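Local atomic coordinates of Sca-family protein (PDB entry 4LQ8), a protein that is a rickettsial surface cell antigen, crystallised here as its N-terminal head domain, and probably takes part in cell adhesion. Residues A[178-183]-A[197-202]. Numbering follows the deposited sequence.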
loop_
_atom_site.group_PDB
_atom_site.type_symbol
_atom_site.label_atom_id
_atom_site.label_comp_id
_atom_site.label_asym_id
_atom_site.label_seq_id
_atom_site.Cartn_x
_atom_site.Cartn_y
_atom_site.Cartn_z
ATOM N N SER A 178 25.565 -9.636 -2.836
ATOM C CA SER A 178 24.638 -10.512 -3.572
ATOM C C SER A 178 23.135 -10.310 -3.252
ATOM O O SER A 178 22.293 -10.619 -4.091
ATOM C CB SER A 178 25.022 -11.974 -3.367
ATOM O OG SER A 178 24.934 -12.329 -1.997
ATOM N N ASP A 179 22.809 -9.805 -2.057
ATOM C CA ASP A 179 21.423 -9.579 -1.621
ATOM C C ASP A 179 20.923 -8.156 -1.939
ATOM O O ASP A 179 19.822 -7.800 -1.540
ATOM C CB ASP A 179 21.315 -9.857 -0.104
ATOM C CG ASP A 179 22.231 -9.029 0.808
ATOM O OD1 ASP A 179 23.215 -8.460 0.310
ATOM O OD2 ASP A 179 21.959 -8.966 2.024
ATOM N N LEU A 180 21.728 -7.338 -2.626
ATOM C CA LEU A 180 21.320 -5.952 -2.897
ATOM C C LEU A 180 21.196 -5.600 -4.345
ATOM O O LEU A 180 21.948 -6.109 -5.193
ATOM C CB LEU A 180 22.265 -4.928 -2.223
ATOM C CG LEU A 180 22.533 -5.068 -0.703
ATOM C CD1 LEU A 180 23.626 -4.076 -0.246
ATOM C CD2 LEU A 180 21.254 -4.833 0.131
ATOM N N ARG A 181 20.233 -4.693 -4.620
ATOM C CA ARG A 181 20.030 -4.022 -5.894
ATOM C C ARG A 181 19.732 -2.585 -5.532
ATOM O O ARG A 181 19.258 -2.303 -4.431
ATOM C CB ARG A 181 18.882 -4.589 -6.734
ATOM C CG ARG A 181 19.133 -5.924 -7.412
ATOM C CD ARG A 181 17.767 -6.553 -7.550
ATOM N NE ARG A 181 17.332 -6.656 -8.918
ATOM C CZ ARG A 181 16.073 -6.689 -9.331
ATOM N NH1 ARG A 181 15.072 -6.538 -8.464
ATOM N NH2 ARG A 181 15.800 -6.814 -10.613
ATOM N N ALA A 182 20.015 -1.674 -6.451
ATOM C CA ALA A 182 19.794 -0.260 -6.238
ATOM C C ALA A 182 19.355 0.386 -7.520
ATOM O O ALA A 182 19.659 -0.125 -8.602
ATOM C CB ALA A 182 21.068 0.403 -5.726
ATOM N N THR A 183 18.616 1.490 -7.409
ATOM C CA THR A 183 18.196 2.285 -8.563
ATOM C C THR A 183 18.303 3.767 -8.235
ATOM O O THR A 183 17.793 4.216 -7.209
ATOM C CB THR A 183 16.825 1.851 -9.142
ATOM O OG1 THR A 183 16.644 2.466 -10.417
ATOM C CG2 THR A 183 15.639 2.166 -8.225
ATOM N N ASN A 197 17.284 1.459 -2.289
ATOM C CA ASN A 197 17.993 0.232 -1.945
ATOM C C ASN A 197 16.994 -0.908 -1.765
ATOM O O ASN A 197 16.075 -0.786 -0.977
ATOM C CB ASN A 197 18.810 0.410 -0.653
ATOM C CG ASN A 197 19.668 -0.784 -0.331
ATOM O OD1 ASN A 197 20.636 -1.098 -1.045
ATOM N ND2 ASN A 197 19.269 -1.534 0.696
ATOM N N GLU A 198 17.186 -2.004 -2.488
ATOM C CA GLU A 198 16.351 -3.198 -2.381
ATOM C C GLU A 198 17.212 -4.309 -1.750
ATOM O O GLU A 198 18.212 -4.721 -2.341
ATOM C CB GLU A 198 15.852 -3.623 -3.771
ATOM C CG GLU A 198 14.932 -4.830 -3.763
ATOM C CD GLU A 198 14.949 -5.595 -5.070
ATOM O OE1 GLU A 198 16.008 -6.180 -5.393
ATOM O OE2 GLU A 198 13.920 -5.606 -5.778
ATOM N N THR A 199 16.799 -4.800 -0.566
ATOM C CA THR A 199 17.479 -5.891 0.130
ATOM C C THR A 199 16.630 -7.130 -0.036
ATOM O O THR A 199 15.463 -7.118 0.356
ATOM C CB THR A 199 17.686 -5.566 1.633
ATOM O OG1 THR A 199 18.366 -4.319 1.741
ATOM C CG2 THR A 199 18.498 -6.661 2.373
ATOM N N THR A 200 17.203 -8.193 -0.620
ATOM C CA THR A 200 16.499 -9.469 -0.753
ATOM C C THR A 200 16.965 -10.352 0.434
ATOM O O THR A 200 18.157 -10.463 0.679
ATOM C CB THR A 200 16.777 -10.106 -2.120
ATOM O OG1 THR A 200 16.172 -9.305 -3.117
ATOM C CG2 THR A 200 16.223 -11.522 -2.240
ATOM N N VAL A 201 16.018 -10.939 1.181
ATOM C CA VAL A 201 16.340 -11.821 2.292
ATOM C C VAL A 201 16.038 -13.241 1.806
ATOM O O VAL A 201 14.889 -13.555 1.502
ATOM C CB VAL A 201 15.559 -11.445 3.584
ATOM C CG1 VAL A 201 15.954 -12.355 4.752
ATOM C CG2 VAL A 201 15.782 -9.978 3.957
ATOM N N LYS A 202 17.074 -14.077 1.700
ATOM C CA LYS A 202 17.008 -15.453 1.190
ATOM C C LYS A 202 17.440 -16.444 2.259
ATOM O O LYS A 202 17.411 -17.645 2.006
ATOM C CB LYS A 202 17.999 -15.617 0.007
ATOM C CG LYS A 202 17.588 -14.962 -1.299
ATOM C CD LYS A 202 18.527 -15.371 -2.438
ATOM C CE LYS A 202 19.696 -14.425 -2.653
ATOM N NZ LYS A 202 19.305 -13.206 -3.419
#
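Strands 180-183 and 197-201 run antiparallel, their axes 4.8 Å apart at closest approach and 161° between their directions. R181 and E198 form the hydrogen-bonded pair: R181 N donates to E198 O at 3.0 Å, and E198 N returns the bond to R181 O at 2.9 Å. Just before the first strand begins, D179 O takes a nearly straight bond from T200 N (2.8 Å, 174° at the hydrogen), so the pairing reaches into the preceding loop. L180 with T199 and A182 with N197 are non-hydrogen-bonded pairs.

The side chains of R181 and E198 rise side by side from one face. R181, bent at chi3, and E198, with CG anti to its backbone N, bring NH1 and the carboxylate together. The guanidinium meets the carboxylate edge-on, their planes 28° apart, in a salt bridge between R181 NH1 and E198 OE2 (3.1 Å) whose hydrogen bond is weak. OE2 of the buried E198 is shared by two arginines, R181 and R222, the latter through a second salt bridge, which would probably favour the ionised form of the carboxylate. On the other face, L180 turns its CD2 methyl across to T199, 3.3 Å from OG1, and crosses N197 obliquely, with CD2 3.9 Å from N197 ND2.

W171, in a loop, packs against both R181 and E198. These segments belong to the hairpin of strands 180-186 and 192-201; within one six-stranded antiparallel sheet it lies between strand 172-173, beside 180-186, and strand 215-224, beside 192-201.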